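PDB 1ZEL: AbiEi antitoxin C-terminal domain-containing protein from Mycobacterium tuberculosis, which is of unknown function but probably binds DNA through a winged-helix domain, as an AbiEi-type antitoxin of a toxin-antitoxin system might. Local coordinates for residues S53-L58 against G62-L67; T72-P77 against A81-P86; M259-F264 against S275-E280; A234-D239 against L287-L292; A155-R160 against E220-G225. All coordinates share one frame; numbering follows the deposited sequence. Where two conformers were deposited one is given.

Contact 1 (S53-L58 against G62-L67)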
# COMPACT_ATOMS: atom_id res chain seq x y z
N SER A 53 -27.70 14.69 -12.64
CA SER A 53 -27.69 16.14 -12.83
C SER A 53 -27.16 16.92 -11.63
O SER A 53 -26.37 17.83 -11.80
CB SER A 53 -29.10 16.63 -13.12
OG SER A 53 -29.08 18.01 -13.43
N ALA A 54 -27.66 16.60 -10.44
CA ALA A 54 -27.18 17.21 -9.20
C ALA A 54 -25.68 17.04 -9.05
O ALA A 54 -24.95 18.02 -8.77
CB ALA A 54 -27.90 16.58 -8.00
N ILE A 55 -25.20 15.82 -9.27
CA ILE A 55 -23.78 15.50 -9.12
C ILE A 55 -22.92 16.28 -10.11
O ILE A 55 -21.86 16.78 -9.76
CB ILE A 55 -23.48 13.98 -9.19
CG1 ILE A 55 -24.11 13.27 -7.99
CG2 ILE A 55 -21.97 13.72 -9.18
CD1 ILE A 55 -24.43 11.82 -8.20
N ARG A 56 -23.40 16.36 -11.36
CA ARG A 56 -22.69 17.05 -12.45
C ARG A 56 -22.47 18.50 -12.05
O ARG A 56 -21.37 19.04 -12.20
CB ARG A 56 -23.56 16.99 -13.72
CG ARG A 56 -22.83 16.97 -15.04
CD ARG A 56 -23.53 15.99 -16.02
NE ARG A 56 -24.97 16.24 -16.13
CZ ARG A 56 -25.89 15.28 -16.23
NH1 ARG A 56 -25.53 14.00 -16.23
NH2 ARG A 56 -27.18 15.61 -16.32
N GLU A 57 -23.54 19.14 -11.57
CA GLU A 57 -23.44 20.53 -11.13
C GLU A 57 -22.55 20.68 -9.90
O GLU A 57 -21.74 21.60 -9.82
CB GLU A 57 -24.81 21.13 -10.85
CG GLU A 57 -24.74 22.62 -10.48
CD GLU A 57 -26.11 23.25 -10.37
OE1 GLU A 57 -27.03 22.64 -10.92
OE2 GLU A 57 -26.27 24.32 -9.73
N LEU A 58 -22.70 19.78 -8.94
CA LEU A 58 -21.87 19.84 -7.74
C LEU A 58 -20.39 19.63 -8.06
O LEU A 58 -19.49 20.22 -7.39
CB LEU A 58 -22.39 18.81 -6.70
CG LEU A 58 -23.66 19.23 -5.96
CD1 LEU A 58 -24.22 18.07 -5.11
CD2 LEU A 58 -23.45 20.49 -5.07
N GLY A 62 -17.57 22.42 -7.71
CA GLY A 62 -16.33 22.08 -7.00
C GLY A 62 -16.48 21.39 -5.67
O GLY A 62 -15.49 21.21 -4.94
N TRP A 63 -17.71 21.00 -5.34
CA TRP A 63 -18.00 20.38 -4.05
C TRP A 63 -17.72 18.88 -4.04
O TRP A 63 -17.37 18.33 -3.02
CB TRP A 63 -19.46 20.65 -3.63
CG TRP A 63 -19.69 22.09 -3.18
CD1 TRP A 63 -20.35 23.09 -3.87
CD2 TRP A 63 -19.22 22.67 -1.96
NE1 TRP A 63 -20.33 24.26 -3.12
CE2 TRP A 63 -19.64 24.02 -1.94
CE3 TRP A 63 -18.47 22.17 -0.87
CZ2 TRP A 63 -19.34 24.89 -0.88
CZ3 TRP A 63 -18.16 23.03 0.20
CH2 TRP A 63 -18.59 24.39 0.17
N LEU A 64 -17.95 18.22 -5.18
CA LEU A 64 -17.69 16.79 -5.34
C LEU A 64 -16.62 16.62 -6.41
O LEU A 64 -16.67 17.27 -7.46
CB LEU A 64 -18.99 16.06 -5.81
CG LEU A 64 -20.16 16.04 -4.82
CD1 LEU A 64 -21.34 15.25 -5.43
CD2 LEU A 64 -19.76 15.46 -3.43
N VAL A 65 -15.64 15.75 -6.14
CA VAL A 65 -14.61 15.42 -7.12
C VAL A 65 -14.69 13.92 -7.37
O VAL A 65 -14.67 13.12 -6.40
CB VAL A 65 -13.21 15.81 -6.63
CG1 VAL A 65 -12.11 15.26 -7.56
CG2 VAL A 65 -13.09 17.35 -6.54
N GLN A 66 -14.83 13.56 -8.64
CA GLN A 66 -15.00 12.16 -9.00
C GLN A 66 -13.80 11.32 -8.57
O GLN A 66 -12.64 11.70 -8.80
CB GLN A 66 -15.26 12.00 -10.50
CG GLN A 66 -15.81 10.65 -10.87
CD GLN A 66 -16.26 10.58 -12.31
OE1 GLN A 66 -16.83 11.53 -12.85
NE2 GLN A 66 -16.01 9.44 -12.95
N LEU A 67 -14.09 10.18 -7.93
CA LEU A 67 -13.04 9.24 -7.58
C LEU A 67 -12.96 8.08 -8.60
O LEU A 67 -13.88 7.91 -9.40
CB LEU A 67 -13.23 8.72 -6.15
CG LEU A 67 -12.98 9.75 -5.04
CD1 LEU A 67 -13.41 9.14 -3.68
CD2 LEU A 67 -11.50 10.29 -5.01
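A Schellman motif ends helix 51-61, and the chain then enters strand 64-66, which pairs with strand 72-75 in a hairpin, probably the wing of the winged-helix fold. The carbonyl oxygen of L58 is the focus of this turn. W63 N donates to L58 O at 2.8 Å, nearly on the line of the C=O bond. G62 N reaches L58 O at 2.9 Å, but from above the carbonyl plane, 39° out of it. A third donor, L64 N, lies 3.4 Å from L58 O and makes a weak bond. G62 is the C-prime residue of the motif. Its positive phi, 111°, turns the chain out of the helix, and its lack of a side chain suits that backbone.

Apolar contacts follow the turn. L64 points back to the helix, and L64 CD1 sits 3.9 Å from L58 CB. L64 CD1 also meets I55 CG2 at 4.1 Å, one helical turn earlier. L58 CD2 approaches W63 CD1 at 4.2 Å, near the start of the indole. The rest of that ring leads away from the helix, where NE1 bonds to R13 O and R12 makes a cation-pi contact. L38 of helix 35-44 and W73 of strand 72-75 also pack on I55 and L64, so these side chains belong to a shared apolar core. Helix 51-61 leading straight into a hairpin strand is consistent with the recognition-helix-to-wing connection of winged helix-turn-helix DNA-binding folds.

Contact 2 (T72-P77 against A81-P86)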
# COMPACT_ATOMS: atom_id res chain seq x y z
N THR A 72 -18.55 6.85 -6.95
CA THR A 72 -17.94 7.44 -5.75
C THR A 72 -17.35 8.83 -6.06
O THR A 72 -16.87 9.09 -7.18
CB THR A 72 -16.81 6.55 -5.18
OG1 THR A 72 -15.74 6.46 -6.12
CG2 THR A 72 -17.33 5.16 -4.88
N TRP A 73 -17.40 9.70 -5.04
CA TRP A 73 -16.91 11.06 -5.12
C TRP A 73 -16.29 11.40 -3.80
O TRP A 73 -16.64 10.81 -2.78
CB TRP A 73 -18.06 12.04 -5.40
CG TRP A 73 -18.58 11.91 -6.76
CD1 TRP A 73 -18.21 12.65 -7.85
CD2 TRP A 73 -19.55 10.98 -7.20
NE1 TRP A 73 -18.90 12.20 -8.97
CE2 TRP A 73 -19.71 11.17 -8.59
CE3 TRP A 73 -20.29 9.98 -6.55
CZ2 TRP A 73 -20.62 10.42 -9.36
CZ3 TRP A 73 -21.17 9.21 -7.32
CH2 TRP A 73 -21.33 9.43 -8.71
N ALA A 74 -15.38 12.37 -3.81
CA ALA A 74 -14.91 13.00 -2.60
C ALA A 74 -15.62 14.34 -2.40
O ALA A 74 -15.75 15.13 -3.35
CB ALA A 74 -13.36 13.21 -2.66
N PHE A 75 -16.08 14.58 -1.18
CA PHE A 75 -16.63 15.88 -0.79
C PHE A 75 -15.47 16.74 -0.31
O PHE A 75 -14.71 16.34 0.55
CB PHE A 75 -17.66 15.69 0.33
CG PHE A 75 -18.23 16.98 0.88
CD1 PHE A 75 -18.98 17.84 0.06
CD2 PHE A 75 -18.00 17.36 2.20
CE1 PHE A 75 -19.49 19.02 0.55
CE2 PHE A 75 -18.52 18.53 2.71
CZ PHE A 75 -19.29 19.37 1.87
N ILE A 76 -15.33 17.94 -0.87
CA ILE A 76 -14.33 18.87 -0.41
C ILE A 76 -15.07 19.80 0.56
O ILE A 76 -15.99 20.50 0.15
CB ILE A 76 -13.69 19.67 -1.58
CG1 ILE A 76 -13.44 18.80 -2.83
CG2 ILE A 76 -12.41 20.43 -1.10
CD1 ILE A 76 -12.54 17.56 -2.62
N PRO A 77 -14.69 19.77 1.85
CA PRO A 77 -15.43 20.45 2.87
C PRO A 77 -15.32 21.96 2.80
O PRO A 77 -14.30 22.48 2.33
CB PRO A 77 -14.84 19.90 4.17
CG PRO A 77 -13.53 19.31 3.80
CD PRO A 77 -13.53 19.02 2.37
N ALA A 81 -9.52 23.91 0.17
CA ALA A 81 -9.31 23.87 -1.27
C ALA A 81 -9.08 22.43 -1.75
O ALA A 81 -9.22 22.13 -2.94
CB ALA A 81 -8.11 24.79 -1.66
N ALA A 82 -8.68 21.54 -0.83
CA ALA A 82 -8.29 20.18 -1.20
C ALA A 82 -8.34 19.24 -0.02
O ALA A 82 -8.45 19.65 1.13
CB ALA A 82 -6.87 20.17 -1.79
N ILE A 83 -8.22 17.96 -0.33
CA ILE A 83 -8.14 16.92 0.68
C ILE A 83 -6.71 16.36 0.58
O ILE A 83 -6.24 16.06 -0.51
CB ILE A 83 -9.10 15.76 0.38
CG1 ILE A 83 -10.54 16.25 0.36
CG2 ILE A 83 -8.94 14.61 1.43
CD1 ILE A 83 -11.52 15.19 -0.10
N SER A 84 -6.05 16.20 1.72
CA SER A 84 -4.76 15.55 1.73
C SER A 84 -4.95 14.11 2.25
O SER A 84 -5.05 13.86 3.45
CB SER A 84 -3.76 16.35 2.57
OG SER A 84 -2.45 16.17 2.08
N ASP A 85 -5.07 13.17 1.34
CA ASP A 85 -5.25 11.78 1.71
C ASP A 85 -4.82 11.08 0.45
O ASP A 85 -5.44 11.29 -0.59
CB ASP A 85 -6.72 11.48 2.04
CG ASP A 85 -6.97 10.01 2.30
OD1 ASP A 85 -6.01 9.19 2.32
OD2 ASP A 85 -8.15 9.64 2.48
N PRO A 86 -3.70 10.34 0.51
CA PRO A 86 -3.20 9.69 -0.69
C PRO A 86 -3.89 8.38 -1.02
O PRO A 86 -3.63 7.83 -2.07
CB PRO A 86 -1.74 9.42 -0.36
CG PRO A 86 -1.72 9.25 1.13
CD PRO A 86 -2.79 10.17 1.66
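I83 has an extended side chain, chi2 173°, that carries CD1 across to strand 72-75. I76 is folded instead, with chi2 -58°, which turns I76 CD1 toward I83. The two methyls, I76 CD1 and I83 CD1, come to 3.6 Å, and the side chains cross at a slant. I83 CD1 also touches A74 CB at 3.7 Å and lies 3.5 Å from F75 O. It therefore rests against three successive residues of the other segment. The other branch of I76 takes a different direction: I76 CG2 lies 3.9 Å from A82 N and covers the backbone where A81 joins A82.

No hydrogen bond links the two segments. Their backbone partners are elsewhere. A74 pairs with V65 and I76 with W63, whereas A81 pairs with S6 and I83 with V4. L88 of helix 88-96 packs on both A74 and I83, and V4 packs on I76. The contact thus joins two separate antiparallel sheets through apolar side chains. One is the sheet of strands 33-34, 72-75 and 64-66, and the other is the strand pair 3-5 and 82-84. Its first segment carries what is probably the second wing strand of a winged-helix fold.

Contact 3 (M259-F264 against S275-E280)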
# COMPACT_ATOMS: atom_id res chain seq x y z
N MET A 259 20.25 -25.57 -5.14
CA MET A 259 20.14 -24.14 -5.08
C MET A 259 20.92 -23.53 -6.23
O MET A 259 22.12 -23.30 -6.11
CB MET A 259 20.70 -23.68 -3.74
CG MET A 259 20.20 -22.37 -3.28
SD MET A 259 20.22 -22.27 -1.48
CE MET A 259 21.97 -22.17 -1.17
N PRO A 260 20.24 -23.28 -7.37
CA PRO A 260 20.86 -22.52 -8.47
C PRO A 260 21.36 -21.16 -7.99
O PRO A 260 20.87 -20.66 -6.98
CB PRO A 260 19.69 -22.33 -9.45
CG PRO A 260 18.83 -23.56 -9.20
CD PRO A 260 18.87 -23.70 -7.70
N VAL A 261 22.32 -20.56 -8.69
CA VAL A 261 22.78 -19.22 -8.29
C VAL A 261 21.67 -18.23 -8.65
O VAL A 261 21.07 -18.34 -9.71
CB VAL A 261 24.13 -18.80 -8.94
CG1 VAL A 261 24.47 -17.34 -8.59
CG2 VAL A 261 25.25 -19.73 -8.47
N THR A 262 21.37 -17.29 -7.75
CA THR A 262 20.36 -16.29 -8.05
C THR A 262 20.94 -14.89 -8.01
O THR A 262 21.93 -14.66 -7.31
CB THR A 262 19.15 -16.39 -7.06
OG1 THR A 262 18.03 -15.70 -7.62
CG2 THR A 262 19.51 -15.76 -5.71
N ARG A 263 20.35 -13.98 -8.79
CA ARG A 263 20.74 -12.58 -8.75
C ARG A 263 19.75 -11.79 -7.91
O ARG A 263 18.55 -12.05 -7.95
CB ARG A 263 20.82 -11.99 -10.16
CG ARG A 263 22.04 -12.39 -10.96
CD ARG A 263 22.00 -11.75 -12.36
NE ARG A 263 23.13 -12.15 -13.21
CZ ARG A 263 23.03 -12.92 -14.29
NH1 ARG A 263 21.85 -13.41 -14.68
NH2 ARG A 263 24.11 -13.20 -15.01
N PHE A 264 20.26 -10.84 -7.14
CA PHE A 264 19.44 -9.92 -6.39
C PHE A 264 19.54 -8.64 -7.17
O PHE A 264 20.55 -7.97 -7.11
CB PHE A 264 19.96 -9.72 -4.95
CG PHE A 264 18.88 -9.29 -3.98
CD1 PHE A 264 18.85 -9.78 -2.69
CD2 PHE A 264 17.87 -8.42 -4.38
CE1 PHE A 264 17.83 -9.40 -1.81
CE2 PHE A 264 16.85 -8.04 -3.51
CZ PHE A 264 16.83 -8.55 -2.23
N SER A 275 28.77 -5.71 -8.17
CA SER A 275 28.11 -6.86 -7.52
C SER A 275 29.00 -7.54 -6.49
O SER A 275 30.21 -7.47 -6.60
CB SER A 275 27.60 -7.88 -8.54
OG SER A 275 28.65 -8.44 -9.30
N VAL A 276 28.37 -8.18 -5.51
CA VAL A 276 29.03 -8.89 -4.41
C VAL A 276 28.53 -10.32 -4.48
O VAL A 276 27.38 -10.54 -4.83
CB VAL A 276 28.53 -8.33 -3.05
CG1 VAL A 276 29.12 -9.13 -1.86
CG2 VAL A 276 28.85 -6.85 -2.93
N TRP A 277 29.39 -11.28 -4.15
CA TRP A 277 29.04 -12.70 -4.17
C TRP A 277 28.81 -13.16 -2.75
O TRP A 277 29.67 -12.96 -1.90
CB TRP A 277 30.17 -13.50 -4.82
CG TRP A 277 30.19 -15.03 -4.66
CD1 TRP A 277 31.23 -15.79 -4.18
CD2 TRP A 277 29.16 -15.95 -5.02
NE1 TRP A 277 30.91 -17.13 -4.21
CE2 TRP A 277 29.64 -17.25 -4.73
CE3 TRP A 277 27.86 -15.81 -5.54
CZ2 TRP A 277 28.88 -18.41 -4.95
CZ3 TRP A 277 27.10 -16.96 -5.77
CH2 TRP A 277 27.61 -18.24 -5.46
N ALA A 278 27.65 -13.76 -2.49
CA ALA A 278 27.33 -14.33 -1.20
C ALA A 278 27.11 -15.86 -1.29
O ALA A 278 25.98 -16.33 -1.44
CB ALA A 278 26.08 -13.62 -0.61
N PRO A 279 28.20 -16.64 -1.20
CA PRO A 279 28.08 -18.08 -1.43
C PRO A 279 27.16 -18.80 -0.41
O PRO A 279 26.60 -19.85 -0.73
CB PRO A 279 29.53 -18.57 -1.34
CG PRO A 279 30.22 -17.54 -0.49
CD PRO A 279 29.59 -16.25 -0.90
N GLU A 280 27.01 -18.23 0.79
CA GLU A 280 26.13 -18.76 1.82
C GLU A 280 24.69 -18.88 1.30
O GLU A 280 23.93 -19.73 1.74
CB GLU A 280 26.19 -17.86 3.06
CG GLU A 280 27.62 -17.61 3.62
CD GLU A 280 28.42 -16.52 2.89
OE1 GLU A 280 27.85 -15.79 2.05
OE2 GLU A 280 29.64 -16.38 3.16
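Apolar packing between V261 and W277 carries most of this surface contact. V261 CG1 lies 3.9 Å from W277 CZ3, and V261 CG2 lies 4.1 Å from W277 CH2. Both methyls of the valine therefore meet the far end of the six-membered ring. The approach is oblique to the ring, while the two side chains run at about a right angle. W277 has its CG anti to the backbone N, chi1 166°, and this swings the indole toward V261. On one face of the W277 indole, P279 N sits 3.8 Å above the plane and over the ring centre, so the tryptophan also folds back on its own segment.

The two segments carry the outer strands of a three-stranded mixed sheet. Strand 283-285 runs between them, parallel to 262-264 and antiparallel to 276-278. V284 of this middle strand touches both V261 and W277, which meet across it.

A second, looser approach involves a thioether methyl and a backbone oxygen. M259 CE is 4.3 Å from E280 O. M259 also packs on Q232 of helix 228-240 and on Q282.

Polar bonding goes to the neighbours, with no hydrogen bond directly between the segments. T262 and F264 form backbone bonds with V284, and V276 does so with D285. P260 O accepts a hydrogen bond from Q232 NE2, which ties the approach to strand 262-264 to helix 228-240.

Contact 4 (A234-D239 against L287-L292); sequences ASYLLD and LVVPLL
Y236 reaches from helix 228-240 to the first turn of the C-terminal helix 288-296, in a wide helix-to-helix contact bridged by side chains. The axes of the two short segments are 12.6 Å apart at their closest, and their directions differ by 38°. Y236 and L237 span most of this spacing to reach V288 and V289.

From CB, the tyrosine points toward the other helix. A chi1 of -178° straightens it away from its own backbone and extends the ring across the gap. CD2 meets F264 of strand 262-264 on the way, while CE1 packs on A278. Further out, Y236 CE2 is 4.3 Å from V288 CB, which approaches the ring obliquely. Y236 OH lies 3.3 Å from V289 CG2, a close approach to a methyl. The polar partner of OH is D285 OD2, to which it is hydrogen-bonded.

D285 also receives backbone bonds from the start of the second helix. Its OD1 accepts from L287 N and V288 N, and its OD2 from V289 N. The phenol and the helix N-terminus are therefore held by one carboxylate, and the bonds to those backbone N-H groups would probably stabilise its negative charge.

L237 makes the neighbouring apolar contact. It also packs on L187 and I190 of helix 183-192. L237 CD2 meets V288 CG2 at 4.0 Å, and the two side chains meet at a slant.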
# COMPACT_ATOMS: atom_id res chain seq x y z
N ALA A 234 15.59 -13.62 0.65
CA ALA A 234 15.06 -13.26 1.97
C ALA A 234 16.10 -13.51 3.04
O ALA A 234 16.25 -12.73 3.98
CB ALA A 234 13.78 -14.05 2.28
N SER A 235 16.80 -14.63 2.89
CA SER A 235 17.83 -15.00 3.86
C SER A 235 19.01 -14.04 3.80
O SER A 235 19.56 -13.66 4.85
CB SER A 235 18.29 -16.44 3.66
OG SER A 235 17.17 -17.30 3.75
N TYR A 236 19.37 -13.63 2.59
CA TYR A 236 20.39 -12.60 2.39
C TYR A 236 20.00 -11.23 2.98
O TYR A 236 20.86 -10.49 3.47
CB TYR A 236 20.66 -12.44 0.89
CG TYR A 236 21.74 -11.44 0.59
CD1 TYR A 236 23.07 -11.70 0.92
CD2 TYR A 236 21.44 -10.23 -0.04
CE1 TYR A 236 24.08 -10.78 0.64
CE2 TYR A 236 22.45 -9.30 -0.32
CZ TYR A 236 23.76 -9.58 0.03
OH TYR A 236 24.75 -8.68 -0.26
N LEU A 237 18.72 -10.88 2.90
CA LEU A 237 18.22 -9.67 3.59
C LEU A 237 18.41 -9.76 5.11
O LEU A 237 18.85 -8.79 5.76
CB LEU A 237 16.75 -9.36 3.19
CG LEU A 237 16.55 -8.85 1.74
CD1 LEU A 237 15.05 -8.72 1.42
CD2 LEU A 237 17.25 -7.51 1.45
N LEU A 238 18.15 -10.93 5.69
CA LEU A 238 18.42 -11.10 7.12
C LEU A 238 19.89 -10.84 7.42
O LEU A 238 20.21 -10.15 8.39
CB LEU A 238 18.01 -12.47 7.64
CG LEU A 238 16.51 -12.80 7.67
CD1 LEU A 238 16.23 -14.09 8.44
CD2 LEU A 238 15.71 -11.67 8.26
N ASP A 239 20.76 -11.41 6.58
CA ASP A 239 22.21 -11.28 6.71
C ASP A 239 22.59 -9.80 6.62
O ASP A 239 23.28 -9.28 7.49
CB ASP A 239 22.88 -12.09 5.58
CG ASP A 239 24.37 -12.32 5.81
OD1 ASP A 239 25.12 -11.36 5.71
OD2 ASP A 239 24.77 -13.48 6.09
N LEU A 287 22.27 -5.31 -6.05
CA LEU A 287 21.32 -4.32 -5.58
C LEU A 287 21.59 -3.76 -4.19
O LEU A 287 21.77 -2.56 -4.05
CB LEU A 287 19.90 -4.89 -5.65
CG LEU A 287 18.72 -4.10 -5.07
CD1 LEU A 287 18.48 -2.85 -5.88
CD2 LEU A 287 17.52 -5.01 -5.13
N VAL A 288 21.58 -4.60 -3.18
CA VAL A 288 21.58 -4.13 -1.81
C VAL A 288 22.92 -3.45 -1.48
O VAL A 288 22.95 -2.23 -1.23
CB VAL A 288 21.21 -5.25 -0.82
CG1 VAL A 288 21.40 -4.80 0.63
CG2 VAL A 288 19.74 -5.67 -1.05
N VAL A 289 24.02 -4.20 -1.53
CA VAL A 289 25.36 -3.63 -1.27
C VAL A 289 25.77 -2.55 -2.30
O VAL A 289 26.20 -1.45 -1.92
CB VAL A 289 26.42 -4.74 -1.03
CG1 VAL A 289 27.78 -4.15 -0.67
CG2 VAL A 289 25.96 -5.63 0.12
N PRO A 290 25.57 -2.80 -3.61
CA PRO A 290 25.82 -1.73 -4.59
C PRO A 290 25.09 -0.39 -4.35
O PRO A 290 25.68 0.68 -4.58
CB PRO A 290 25.35 -2.36 -5.90
CG PRO A 290 25.53 -3.81 -5.68
CD PRO A 290 25.15 -4.04 -4.27
N LEU A 291 23.82 -0.43 -3.91
CA LEU A 291 23.14 0.80 -3.48
C LEU A 291 23.76 1.41 -2.24
O LEU A 291 23.92 2.63 -2.18
CB LEU A 291 21.65 0.58 -3.19
CG LEU A 291 20.74 0.46 -4.41
CD1 LEU A 291 19.33 0.19 -3.97
CD2 LEU A 291 20.80 1.70 -5.31
N LEU A 292 24.07 0.58 -1.24
CA LEU A 292 24.72 1.07 -0.02
C LEU A 292 26.06 1.74 -0.34
O LEU A 292 26.45 2.72 0.31
CB LEU A 292 24.94 -0.08 0.96
CG LEU A 292 23.66 -0.57 1.62
CD1 LEU A 292 23.96 -1.77 2.43
CD2 LEU A 292 23.08 0.56 2.50

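Contact 5 (A155-R160 against E220-G225); sequences ALLAPR and ERLLSG
The guanidinium of R221 has L156 over one face, with L156 CD2 3.9 Å above the plane and close to its centre. L156 CD1 also touches this group, lying 3.8 Å from R221 NH1. At the end of the group, R221 NH2 forms a salt bridge with D153 OD2. The arginine chain bends at chi3, 59°, and this brings the flat group back over the leucine.

Next to the guanidinium, L156 and L222 slide past each other in opposite directions. L156 CG is 3.6 Å from both CG and CD2 of L222. With chi1 at -170°, L156 stretches out toward helix 216-223. L157 closes the other end of the patch, with L157 CD2 3.5 Å from L222 CD2. L222 then packs on V188 and E184 of helix 183-192, and L157 on A185 of the same helix. The contact thus sets the short, weakly bonded helix 154-157 against helix 216-223, within the AbiEi antitoxin C-terminal family region.

No hydrogen bond crosses between the segments. The join is apolar at its buried centre. R221 lays a guanidinium face on L156 while NH2 serves D153, so its charge probably costs little where the apolar patch meets the surface.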
# COMPACT_ATOMS: atom_id res chain seq x y z
N ALA A 155 -3.95 -12.75 9.02
CA ALA A 155 -3.22 -12.63 10.28
C ALA A 155 -1.73 -12.84 10.02
O ALA A 155 -0.88 -12.21 10.66
CB ALA A 155 -3.73 -13.66 11.31
N LEU A 156 -1.43 -13.71 9.06
CA LEU A 156 -0.07 -13.92 8.63
C LEU A 156 0.46 -12.69 7.88
O LEU A 156 1.59 -12.29 8.09
CB LEU A 156 0.03 -15.19 7.77
CG LEU A 156 1.43 -15.71 7.41
CD1 LEU A 156 2.38 -15.78 8.63
CD2 LEU A 156 1.35 -17.07 6.69
N LEU A 157 -0.37 -12.06 7.05
CA LEU A 157 0.10 -10.96 6.20
C LEU A 157 0.28 -9.65 6.94
O LEU A 157 1.29 -8.93 6.78
CB LEU A 157 -0.84 -10.79 5.00
CG LEU A 157 -0.73 -11.95 3.98
CD1 LEU A 157 -1.80 -11.87 2.93
CD2 LEU A 157 0.62 -11.94 3.34
N ALA A 158 -0.68 -9.38 7.83
CA ALA A 158 -0.71 -8.18 8.64
C ALA A 158 0.39 -8.21 9.71
O ALA A 158 0.82 -9.29 10.11
CB ALA A 158 -2.09 -8.09 9.31
N PRO A 159 0.86 -7.04 10.18
CA PRO A 159 1.86 -7.10 11.24
C PRO A 159 1.26 -7.76 12.48
O PRO A 159 0.04 -7.75 12.66
CB PRO A 159 2.16 -5.63 11.53
CG PRO A 159 0.93 -4.93 11.12
CD PRO A 159 0.54 -5.65 9.84
N ARG A 160 2.12 -8.35 13.31
CA ARG A 160 1.66 -8.85 14.58
C ARG A 160 1.22 -7.67 15.43
O ARG A 160 1.97 -6.70 15.54
CB ARG A 160 2.77 -9.63 15.28
CG ARG A 160 3.00 -11.01 14.68
CD ARG A 160 4.41 -11.55 14.92
NE ARG A 160 5.14 -10.93 16.02
CZ ARG A 160 6.21 -10.14 15.88
NH1 ARG A 160 6.77 -9.64 16.98
NH2 ARG A 160 6.71 -9.82 14.66
N GLU A 220 9.09 -17.88 7.34
CA GLU A 220 9.12 -19.18 6.77
C GLU A 220 7.75 -19.57 6.18
O GLU A 220 7.67 -20.19 5.11
CB GLU A 220 9.56 -20.16 7.86
CG GLU A 220 9.56 -21.60 7.43
CD GLU A 220 9.92 -22.53 8.58
OE1 GLU A 220 10.19 -22.04 9.70
OE2 GLU A 220 9.93 -23.75 8.33
N ARG A 221 6.68 -19.21 6.87
CA ARG A 221 5.34 -19.61 6.42
C ARG A 221 4.95 -18.78 5.19
O ARG A 221 4.31 -19.27 4.28
CB ARG A 221 4.32 -19.47 7.54
CG ARG A 221 4.53 -20.48 8.68
CD ARG A 221 3.44 -20.30 9.73
NE ARG A 221 2.11 -20.49 9.16
CZ ARG A 221 1.03 -19.81 9.54
NH1 ARG A 221 1.12 -18.89 10.49
NH2 ARG A 221 -0.14 -20.04 8.95
N LEU A 222 5.38 -17.53 5.17
CA LEU A 222 5.15 -16.65 4.01
C LEU A 222 6.03 -16.99 2.79
O LEU A 222 5.64 -16.69 1.67
CB LEU A 222 5.33 -15.20 4.41
CG LEU A 222 4.19 -14.63 5.28
CD1 LEU A 222 4.62 -13.36 5.92
CD2 LEU A 222 2.97 -14.35 4.45
N LEU A 223 7.19 -17.60 3.02
CA LEU A 223 8.04 -18.10 1.93
C LEU A 223 7.60 -19.45 1.40
O LEU A 223 7.97 -19.86 0.29
CB LEU A 223 9.50 -18.20 2.39
CG LEU A 223 10.23 -16.88 2.50
CD1 LEU A 223 11.39 -17.06 3.47
CD2 LEU A 223 10.67 -16.40 1.10
N SER A 224 6.80 -20.18 2.18
CA SER A 224 6.38 -21.51 1.77
C SER A 224 5.64 -21.47 0.44
O SER A 224 4.54 -20.94 0.35
CB SER A 224 5.54 -22.19 2.86
OG SER A 224 5.12 -23.47 2.40
N GLY A 225 6.26 -22.03 -0.60
CA GLY A 225 5.61 -22.09 -1.91
C GLY A 225 6.22 -21.08 -2.87
O GLY A 225 5.96 -21.11 -4.07

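The contacts fall into two groups along an elongated chain. Contacts 1 and 2 lie on one side of its centre, about 12 Å apart between centres, and share the sheet of strands 64-66 and 72-75. They also pack where I55 CG2 lies 3.4 Å from W73 NE1. Contacts 3 and 4 lie on the opposite side, about 11 Å apart between centres. They touch where V276 CG2 meets V289 CG1 at 3.7 Å. Contact 5 reaches contact 4 through L223 CD1 and A234 CB, 4.0 Å apart. Contacts 1 and 3 are about 55 Å apart between centres. The sodium ion, bound by R167, D209 and D213, is about 13 Å from the L237 side chain in contact 4.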